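Local coordinates for thermospermine synthase (Medicago truncatula, PDB 6BQ3), which probably transfers an aminopropyl group from decarboxylated S-adenosylmethionine to spermidine, yielding thermospermine and methylthioadenosine, at residues A[87-92]-A[116-121]; A[126-131]-A[155-160]. All coordinates share one frame; numbering follows the deposited sequence.

Contact 1. Residues A[87-92]-A[116-121]. With DSH (5'-S-(3-aminopropyl)-5'-thioadenosine), chain C.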
ATOM      1  N   TYR A  87       9.784  18.606 -18.179  1.00 26.06           N
ATOM      2  CA  TYR A  87       8.932  19.686 -17.747  1.00 27.12           C
ATOM      3  C   TYR A  87       9.545  21.050 -18.074  1.00 28.56           C
ATOM      4  O   TYR A  87       8.861  21.935 -18.604  1.00 26.76           O
ATOM      5  CB  TYR A  87       8.614  19.543 -16.251  1.00 28.75           C
ATOM      6  CG  TYR A  87       7.805  20.690 -15.684  1.00 29.87           C
ATOM      7  CD1 TYR A  87       6.415  20.669 -15.690  1.00 30.97           C
ATOM      8  CD2 TYR A  87       8.430  21.824 -15.181  1.00 30.39           C
ATOM      9  CE1 TYR A  87       5.662  21.738 -15.199  1.00 32.10           C
ATOM     10  CE2 TYR A  87       7.693  22.918 -14.711  1.00 30.79           C
ATOM     11  CZ  TYR A  87       6.304  22.845 -14.693  1.00 31.97           C
ATOM     12  OH  TYR A  87       5.552  23.876 -14.184  1.00 34.28           O
ATOM     13  N   HIS A  88      10.824  21.226 -17.738  1.00 28.26           N
ATOM     14  CA  HIS A  88      11.456  22.528 -17.819  1.00 28.74           C
ATOM     15  C   HIS A  88      11.870  22.926 -19.226  1.00 27.67           C
ATOM     16  O   HIS A  88      11.730  24.094 -19.611  1.00 29.05           O
ATOM     17  CB  HIS A  88      12.568  22.624 -16.768  1.00 29.54           C
ATOM     18  CG  HIS A  88      12.041  22.576 -15.370  1.00 29.47           C
ATOM     19  ND1 HIS A  88      12.142  21.466 -14.551  1.00 30.71           N
ATOM     20  CD2 HIS A  88      11.354  23.500 -14.667  1.00 29.54           C
ATOM     21  CE1 HIS A  88      11.542  21.728 -13.396  1.00 31.17           C
ATOM     22  NE2 HIS A  88      11.060  22.959 -13.445  1.00 30.50           N
ATOM     23  N   GLU A  89      12.291  21.969 -20.049  1.00 28.90           N
ATOM     24  CA  GLU A  89      12.471  22.252 -21.476  1.00 29.38           C
ATOM     25  C   GLU A  89      11.168  22.673 -22.153  1.00 30.24           C
ATOM     26  O   GLU A  89      11.163  23.577 -22.963  1.00 29.78           O
ATOM     27  CB  GLU A  89      13.079  21.075 -22.214  1.00 29.67           C
ATOM     28  CG  GLU A  89      14.529  20.887 -21.798  1.00 31.22           C
ATOM     29  CD  GLU A  89      15.278  19.907 -22.639  1.00 34.02           C
ATOM     30  OE1 GLU A  89      14.723  19.479 -23.660  1.00 35.24           O
ATOM     31  OE2 GLU A  89      16.453  19.572 -22.289  1.00 35.70           O
ATOM     32  N   CYS A  90      10.107  21.951 -21.847  1.00 28.72           N
ATOM     33  CA  CYS A  90       8.808  22.188 -22.467  1.00 28.38           C
ATOM     34  C   CYS A  90       8.237  23.518 -22.027  1.00 28.33           C
ATOM     35  O   CYS A  90       7.619  24.209 -22.801  1.00 28.18           O
ATOM     36  CB  CYS A  90       7.856  21.043 -22.105  1.00 28.24           C
ATOM     37  SG  CYS A  90       8.155  19.553 -23.103  1.00 30.04           S
ATOM     38  N   LEU A  91       8.423  23.856 -20.761  1.00 28.53           N
ATOM     39  CA  LEU A  91       7.884  25.102 -20.222  1.00 29.82           C
ATOM     40  C   LEU A  91       8.585  26.290 -20.848  1.00 29.36           C
ATOM     41  O   LEU A  91       7.943  27.302 -21.149  1.00 30.16           O
ATOM     42  CB  LEU A  91       8.069  25.185 -18.676  1.00 31.25           C
ATOM     43  CG  LEU A  91       7.687  26.519 -18.008  1.00 31.52           C
ATOM     44  CD1 LEU A  91       6.227  26.816 -18.171  1.00 31.79           C
ATOM     45  CD2 LEU A  91       8.022  26.528 -16.505  1.00 33.98           C
ATOM     46  N   VAL A  92       9.893  26.177 -21.052  1.00 28.99           N
ATOM     47  CA  VAL A  92      10.709  27.381 -21.315  1.00 31.12           C
ATOM     48  C   VAL A  92      10.976  27.587 -22.771  1.00 30.92           C
ATOM     49  O   VAL A  92      10.745  28.672 -23.293  1.00 31.14           O
ATOM     50  CB  VAL A  92      12.070  27.317 -20.568  1.00 31.10           C
ATOM     51  CG1 VAL A  92      13.064  28.321 -21.105  1.00 31.89           C
ATOM     52  CG2 VAL A  92      11.820  27.428 -19.081  1.00 31.79           C
ATOM     53  N   ALA A 116      14.754  28.662 -14.318  1.00 34.50           N
ATOM     54  CA  ALA A 116      15.813  29.629 -14.457  1.00 35.10           C
ATOM     55  C   ALA A 116      16.985  29.028 -15.196  1.00 35.00           C
ATOM     56  O   ALA A 116      17.496  29.645 -16.106  1.00 35.74           O
ATOM     57  CB  ALA A 116      16.218  30.172 -13.099  1.00 36.51           C
ATOM     58  N   ARG A 117      17.378  27.812 -14.841  1.00 36.32           N
ATOM     59  CA  ARG A 117      18.492  27.140 -15.500  1.00 35.79           C
ATOM     60  C   ARG A 117      18.238  27.104 -16.980  1.00 34.97           C
ATOM     61  O   ARG A 117      19.108  27.474 -17.771  1.00 34.75           O
ATOM     62  CB  ARG A 117      18.708  25.721 -14.934  1.00 35.73           C
ATOM     63  CG  ARG A 117      19.837  24.902 -15.531  1.00 36.74           C
ATOM     64  CD  ARG A 117      19.715  23.380 -15.234  1.00 37.87           C
ATOM     65  NE  ARG A 117      18.579  22.732 -15.935  1.00 36.19           N
ATOM     66  CZ  ARG A 117      17.623  21.969 -15.334  1.00 34.84           C
ATOM     67  NH1 ARG A 117      17.653  21.757 -14.038  1.00 34.89           N
ATOM     68  NH2 ARG A 117      16.669  21.443 -16.046  1.00 35.06           N
ATOM     69  N   GLU A 118      17.032  26.695 -17.376  1.00 33.43           N
ATOM     70  CA  GLU A 118      16.767  26.528 -18.805  1.00 33.28           C
ATOM     71  C   GLU A 118      16.718  27.882 -19.533  1.00 33.02           C
ATOM     72  O   GLU A 118      17.256  27.994 -20.622  1.00 34.86           O
ATOM     73  CB  GLU A 118      15.475  25.699 -19.028  1.00 33.58           C
ATOM     74  CG  GLU A 118      15.592  24.226 -18.599  1.00 33.27           C
ATOM     75  CD  GLU A 118      16.654  23.448 -19.367  1.00 33.97           C
ATOM     76  OE1 GLU A 118      16.745  23.622 -20.573  1.00 35.37           O
ATOM     77  OE2 GLU A 118      17.422  22.673 -18.738  1.00 37.38           O
ATOM     78  N   LEU A 119      16.118  28.906 -18.904  1.00 31.94           N
ATOM     79  CA  LEU A 119      16.090  30.269 -19.427  1.00 32.39           C
ATOM     80  C   LEU A 119      17.490  30.814 -19.638  1.00 34.65           C
ATOM     81  O   LEU A 119      17.776  31.420 -20.679  1.00 36.03           O
ATOM     82  CB  LEU A 119      15.304  31.199 -18.481  1.00 32.67           C
ATOM     83  CG  LEU A 119      13.762  31.051 -18.531  1.00 32.15           C
ATOM     84  CD1 LEU A 119      13.099  31.773 -17.401  1.00 32.22           C
ATOM     85  CD2 LEU A 119      13.224  31.588 -19.836  1.00 32.39           C
ATOM     86  N   LEU A 120      18.381  30.560 -18.675  1.00 35.45           N
ATOM     87  CA  LEU A 120      19.753  31.092 -18.716  1.00 37.50           C
ATOM     88  C   LEU A 120      20.623  30.425 -19.787  1.00 38.36           C
ATOM     89  O   LEU A 120      21.719  30.943 -20.123  1.00 37.54           O
ATOM     90  CB  LEU A 120      20.420  30.992 -17.334  1.00 38.52           C
ATOM     91  CG  LEU A 120      19.766  31.851 -16.258  1.00 38.63           C
ATOM     92  CD1 LEU A 120      20.162  31.380 -14.867  1.00 40.34           C
ATOM     93  CD2 LEU A 120      20.098  33.335 -16.416  1.00 40.16           C
ATOM     94  N   ARG A 121      20.141  29.307 -20.349  1.00 36.64           N
ATOM     95  CA  ARG A 121      20.787  28.701 -21.491  1.00 38.38           C
ATOM     96  C   ARG A 121      20.621  29.526 -22.779  1.00 38.47           C
ATOM     97  O   ARG A 121      21.364  29.332 -23.725  1.00 39.40           O
ATOM     98  CB  ARG A 121      20.314  27.252 -21.721  1.00 38.13           C
ATOM     99  CG  ARG A 121      20.700  26.251 -20.629  1.00 38.23           C
ATOM    100  CD  ARG A 121      20.027  24.886 -20.869  1.00 38.13           C
ATOM    101  NE  ARG A 121      20.551  24.254 -22.074  1.00 39.42           N
ATOM    102  CZ  ARG A 121      19.849  23.442 -22.876  1.00 39.63           C
ATOM    103  NH1 ARG A 121      18.598  23.128 -22.581  1.00 38.42           N
ATOM    104  NH2 ARG A 121      20.426  22.918 -23.967  1.00 40.64           N
TER
HETATM  105  N   DSH C 401       4.329  22.258 -11.746  1.00 50.03           N
HETATM  106  N1  DSH C 401       3.713  33.910  -6.335  1.00 47.82           N
HETATM  107  C2  DSH C 401       5.039  33.466  -6.629  1.00 47.72           C
HETATM  108  N3  DSH C 401       5.380  32.062  -6.405  1.00 46.11           N
HETATM  109  C4  DSH C 401       4.334  31.112  -5.876  1.00 48.30           C
HETATM  110  C5  DSH C 401       3.080  31.545  -5.603  1.00 47.94           C
HETATM  111  C6  DSH C 401       2.719  33.023  -5.829  1.00 47.47           C
HETATM  112  N6  DSH C 401       1.400  33.541  -5.548  1.00 45.95           N
HETATM  113  N7  DSH C 401       2.376  30.500  -5.150  1.00 49.63           N
HETATM  114  C8  DSH C 401       3.191  29.419  -5.149  1.00 48.73           C
HETATM  115  N9  DSH C 401       4.413  29.796  -5.594  1.00 48.75           N
HETATM  116  CA  DSH C 401       5.474  22.797 -11.008  1.00 49.81           C
HETATM  117  CB  DSH C 401       4.993  23.900 -10.038  1.00 49.53           C
HETATM  118  SD  DSH C 401       5.463  24.349  -7.298  1.00 44.22           S
HETATM  119  CG  DSH C 401       6.102  24.238  -9.003  1.00 46.36           C
HETATM  120  C1' DSH C 401       5.524  29.049  -5.792  1.00 46.43           C
HETATM  121  C2' DSH C 401       5.824  27.901  -4.744  1.00 47.04           C
HETATM  122  O2' DSH C 401       6.540  28.447  -3.527  1.00 47.32           O
HETATM  123  C3' DSH C 401       6.502  27.059  -5.403  1.00 46.05           C
HETATM  124  O3' DSH C 401       7.942  27.358  -5.536  1.00 41.99           O
HETATM  125  C4' DSH C 401       5.869  27.090  -6.930  1.00 45.03           C
HETATM  126  O4' DSH C 401       5.400  28.297  -7.103  1.00 46.16           O
HETATM  127  C5' DSH C 401       4.782  26.044  -7.073  1.00 44.55           C
HETATM  128  O   HOH W   1      17.867  20.294 -20.242  1.00 43.48           O
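V92 and L119 make the tightest apolar meeting between the two helices, with V92 CG1 lying 3.5 Å from L119 CD2. The other methyl, V92 CG2, rests on the CB of E118. Further along, the CG of E118 packs 3.9 Å from H88 CB, while the imidazole beyond turns away and gives ND1 to the carbonyl of E84. With axes 9.2 Å apart and inclined at 55°, the helices touch over a small, buried patch.

The polar half is built round the E118 carboxylate. Folded back at chi2 (-61°), it lies between R117 and R121. R117 grips OE2 side-on with NE and NH2, from the anti side, the NE bond measuring 3.0 Å; its NH1 also bonds N148, and its NH2 is salt-bridged to E84. R121 NH1 reaches the syn lone pair of OE1 at 2.8 Å, and H93 NE2 bonds the same oxygen. Across the interface E89 comes close as a like charge, its OE2 4.4 Å from E118 OE1; one water donates to E89 OE2 and E118 OE2, probably easing the repulsion. E89 is held mainly by backbone amides of R288, Y289 and L290. An alanine in place of E118 would probably leave R117, R121 and H93 without their shared carboxylate and open a gap beside H88 CB.

On the ligand side, Y87 OH receives a weak bond from the amine N of DSH, 3.2 Å away, and also bonds D181, the predicted proton acceptor. Helix 84-98 packs on helix 114-120 through this contact and on strand 212-220 where Y87 meets Q217 and L91 meets V215.

Contact 2. Residues A[126-131]-A[155-160]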
ATOM      1  N   ASP A 126      19.388  38.500 -20.974  1.00 40.48           N
ATOM      2  CA  ASP A 126      20.270  39.229 -20.071  1.00 43.54           C
ATOM      3  C   ASP A 126      19.716  39.414 -18.675  1.00 43.50           C
ATOM      4  O   ASP A 126      20.443  39.848 -17.806  1.00 44.29           O
ATOM      5  CB  ASP A 126      20.782  40.588 -20.685  1.00 46.62           C
ATOM      6  CG  ASP A 126      19.640  41.543 -21.142  1.00 48.29           C
ATOM      7  OD1 ASP A 126      18.595  41.615 -20.450  1.00 48.09           O
ATOM      8  OD2 ASP A 126      19.820  42.257 -22.164  1.00 50.56           O
ATOM      9  N   LYS A 127      18.450  39.095 -18.447  1.00 42.44           N
ATOM     10  CA  LYS A 127      17.848  39.270 -17.137  1.00 43.66           C
ATOM     11  C   LYS A 127      16.734  38.248 -16.899  1.00 39.24           C
ATOM     12  O   LYS A 127      15.802  38.119 -17.701  1.00 37.28           O
ATOM     13  CB  LYS A 127      17.260  40.669 -16.980  1.00 47.35           C
ATOM     14  CG  LYS A 127      17.122  41.093 -15.522  1.00 51.33           C
ATOM     15  CD  LYS A 127      15.790  41.781 -15.245  1.00 53.96           C
ATOM     16  CE  LYS A 127      15.858  42.600 -13.956  1.00 58.47           C
ATOM     17  NZ  LYS A 127      14.532  43.196 -13.596  1.00 59.98           N
ATOM     18  N   VAL A 128      16.828  37.541 -15.790  1.00 37.79           N
ATOM     19  CA  VAL A 128      15.784  36.631 -15.373  1.00 36.34           C
ATOM     20  C   VAL A 128      15.393  36.995 -13.978  1.00 36.94           C
ATOM     21  O   VAL A 128      16.215  36.995 -13.111  1.00 37.41           O
ATOM     22  CB  VAL A 128      16.267  35.192 -15.414  1.00 35.96           C
ATOM     23  CG1 VAL A 128      15.138  34.217 -15.024  1.00 35.35           C
ATOM     24  CG2 VAL A 128      16.783  34.869 -16.796  1.00 35.75           C
ATOM     25  N   VAL A 129      14.121  37.298 -13.774  1.00 37.74           N
ATOM     26  CA  VAL A 129      13.575  37.509 -12.440  1.00 40.17           C
ATOM     27  C   VAL A 129      12.835  36.228 -12.001  1.00 40.26           C
ATOM     28  O   VAL A 129      11.860  35.854 -12.629  1.00 39.21           O
ATOM     29  CB  VAL A 129      12.625  38.723 -12.378  1.00 40.92           C
ATOM     30  CG1 VAL A 129      12.079  38.909 -10.965  1.00 41.95           C
ATOM     31  CG2 VAL A 129      13.355  40.007 -12.813  1.00 42.66           C
ATOM     32  N   MET A 130      13.348  35.575 -10.950  1.00 42.02           N
ATOM     33  CA  MET A 130      12.655  34.497 -10.260  1.00 42.13           C
ATOM     34  C   MET A 130      11.870  35.096  -9.101  1.00 43.28           C
ATOM     35  O   MET A 130      12.434  35.497  -8.061  1.00 44.92           O
ATOM     36  CB  MET A 130      13.662  33.475  -9.747  1.00 44.18           C
ATOM     37  CG  MET A 130      13.000  32.277  -9.073  1.00 45.07           C
ATOM     38  SD  MET A 130      14.150  31.560  -7.885  1.00 47.93           S
ATOM     39  CE  MET A 130      15.287  30.848  -9.070  1.00 47.44           C
ATOM     40  N   CYS A 131      10.570  35.192  -9.279  1.00 42.33           N
ATOM     41  CA  CYS A 131       9.721  35.722  -8.239  1.00 44.05           C
ATOM     42  C   CYS A 131       8.921  34.592  -7.565  1.00 44.13           C
ATOM     43  O   CYS A 131       7.854  34.214  -8.052  1.00 46.35           O
ATOM     44  CB  CYS A 131       8.781  36.792  -8.791  1.00 44.16           C
ATOM     45  SG  CYS A 131       7.860  37.580  -7.441  1.00 45.45           S
ATOM     46  N   SER A 155      24.943  35.930 -12.879  1.00 48.29           N
ATOM     47  CA  SER A 155      24.682  37.361 -12.570  1.00 49.41           C
ATOM     48  C   SER A 155      23.385  37.915 -13.182  1.00 47.08           C
ATOM     49  O   SER A 155      22.859  38.894 -12.724  1.00 46.20           O
ATOM     50  CB  SER A 155      25.859  38.249 -13.013  1.00 52.18           C
ATOM     51  OG  SER A 155      25.994  38.192 -14.434  1.00 52.75           O
ATOM     52  N   ARG A 156      22.857  37.243 -14.205  1.00 47.20           N
ATOM     53  CA  ARG A 156      21.613  37.643 -14.834  1.00 45.20           C
ATOM     54  C   ARG A 156      20.374  37.265 -14.009  1.00 43.94           C
ATOM     55  O   ARG A 156      19.254  37.743 -14.305  1.00 40.18           O
ATOM     56  CB  ARG A 156      21.506  36.981 -16.191  1.00 44.78           C
ATOM     57  CG  ARG A 156      22.618  37.366 -17.131  1.00 46.27           C
ATOM     58  CD  ARG A 156      22.517  36.580 -18.431  1.00 45.23           C
ATOM     59  NE  ARG A 156      22.917  35.187 -18.240  1.00 45.02           N
ATOM     60  CZ  ARG A 156      22.597  34.191 -19.067  1.00 43.22           C
ATOM     61  NH1 ARG A 156      21.879  34.438 -20.172  1.00 41.82           N
ATOM     62  NH2 ARG A 156      23.031  32.960 -18.822  1.00 43.14           N
ATOM     63  N   LEU A 157      20.543  36.418 -12.991  1.00 43.77           N
ATOM     64  CA  LEU A 157      19.361  35.956 -12.236  1.00 43.72           C
ATOM     65  C   LEU A 157      19.096  36.924 -11.103  1.00 45.08           C
ATOM     66  O   LEU A 157      19.989  37.211 -10.346  1.00 46.83           O
ATOM     67  CB  LEU A 157      19.587  34.564 -11.687  1.00 43.48           C
ATOM     68  CG  LEU A 157      18.456  33.959 -10.861  1.00 42.71           C
ATOM     69  CD1 LEU A 157      17.172  33.840 -11.680  1.00 40.62           C
ATOM     70  CD2 LEU A 157      18.933  32.608 -10.384  1.00 43.48           C
ATOM     71  N   GLU A 158      17.876  37.432 -10.987  1.00 44.99           N
ATOM     72  CA  GLU A 158      17.491  38.172  -9.791  1.00 48.35           C
ATOM     73  C   GLU A 158      16.420  37.356  -9.064  1.00 47.37           C
ATOM     74  O   GLU A 158      15.362  37.075  -9.638  1.00 45.72           O
ATOM     75  CB  GLU A 158      16.955  39.548 -10.157  1.00 49.30           C
ATOM     76  CG  GLU A 158      16.736  40.481  -8.971  1.00 53.47           C
ATOM     77  CD  GLU A 158      15.969  41.727  -9.370  1.00 55.81           C
ATOM     78  OE1 GLU A 158      15.961  42.060 -10.578  1.00 57.42           O
ATOM     79  OE2 GLU A 158      15.345  42.360  -8.488  1.00 59.53           O
ATOM     80  N   VAL A 159      16.717  36.950  -7.829  1.00 47.93           N
ATOM     81  CA  VAL A 159      15.731  36.284  -7.009  1.00 48.18           C
ATOM     82  C   VAL A 159      14.945  37.349  -6.255  1.00 48.65           C
ATOM     83  O   VAL A 159      15.524  38.261  -5.639  1.00 48.64           O
ATOM     84  CB  VAL A 159      16.343  35.276  -6.031  1.00 49.97           C
ATOM     85  CG1 VAL A 159      15.242  34.651  -5.184  1.00 49.73           C
ATOM     86  CG2 VAL A 159      17.114  34.203  -6.790  1.00 49.03           C
ATOM     87  N   VAL A 160      13.627  37.210  -6.286  1.00 46.29           N
ATOM     88  CA  VAL A 160      12.716  38.131  -5.621  1.00 47.42           C
ATOM     89  C   VAL A 160      11.808  37.260  -4.772  1.00 48.09           C
ATOM     90  O   VAL A 160      11.216  36.313  -5.294  1.00 45.55           O
ATOM     91  CB  VAL A 160      11.905  38.903  -6.672  1.00 47.51           C
ATOM     92  CG1 VAL A 160      10.906  39.854  -6.025  1.00 48.77           C
ATOM     93  CG2 VAL A 160      12.859  39.718  -7.574  1.00 49.13           C
TER
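V160 fits its CG2 methyl against V129 CG1 at 3.6 Å, diagonal to the bridge pairs V129-E158 and C131-V160. The other V160 methyl, CG1, sits beside the sulfur of C131, so that V160 fills the notch between alternate side chains of strand 127-132. V129 in turn directs CG2 at the E158 carboxylate, the two side chains lying alongside and pointing the same way. K127 leans across to E158 from the same face: its chain bends at chi2 (-137°), carrying NZ to 3.5 Å from E158 OE1 in a salt bridge.

On the reverse face L157 is the main bump. Its CD1 tip curls toward the neighbouring strand and settles between V128 CG1, at 3.9 Å, and M130 CB, at 4.0 Å. M130 runs out extended to its sulfur, SD lying alongside the CG2 of V159.

Beneath these side chains the backbones run parallel. V128 and M130 each give an N-H and a carbonyl, pairing with R156 O, E158 N, E158 O and V160 N; the bond from E158 N to V128 O is short, at 2.7 Å, and nearly straight. At the start of the strands the aliphatic part of R156 lies against the carbonyl of D126, CG standing 3.4 Å from D126 O, before its guanidinium turns to L120 and D154.

Strand 157-161 is the outermost of this sheet within the chain, and V128 and L157 back onto helix 114-120 while C131 and V160 meet E167 of helix 164-170. Adjacent parallel strands joined through intervening helices are the right-handed beta-alpha-beta crossover of the Rossmann-like fold shared with AdoMet-dependent methyltransferases, and here their C-terminal ends lead to D132 and D163, which bind adenosine.

Overall arrangement
From the N terminus the chain first builds an antiparallel sheet, then enters helix 84-98. Contact 1 closes the loop that runs through strand 104-107 and returns as helix 114-120. A short connection leads from that helix into strand 127-132, where contact 2 opens; helices 135-144 and 149-153 fill its loop before strand 157-161 closes it. The two loops therefore follow in series, neither nested nor crossed. Their centres lie 13 Å apart, yet they touch: L119 and L120 pack on V128, A116 on L157, and L120 O is probably hydrogen-bonded to R156 NH2. Helix 114-120 thus joins helix 84-98 to strands 127-132 and 157-161, at one edge of the mixed sheet.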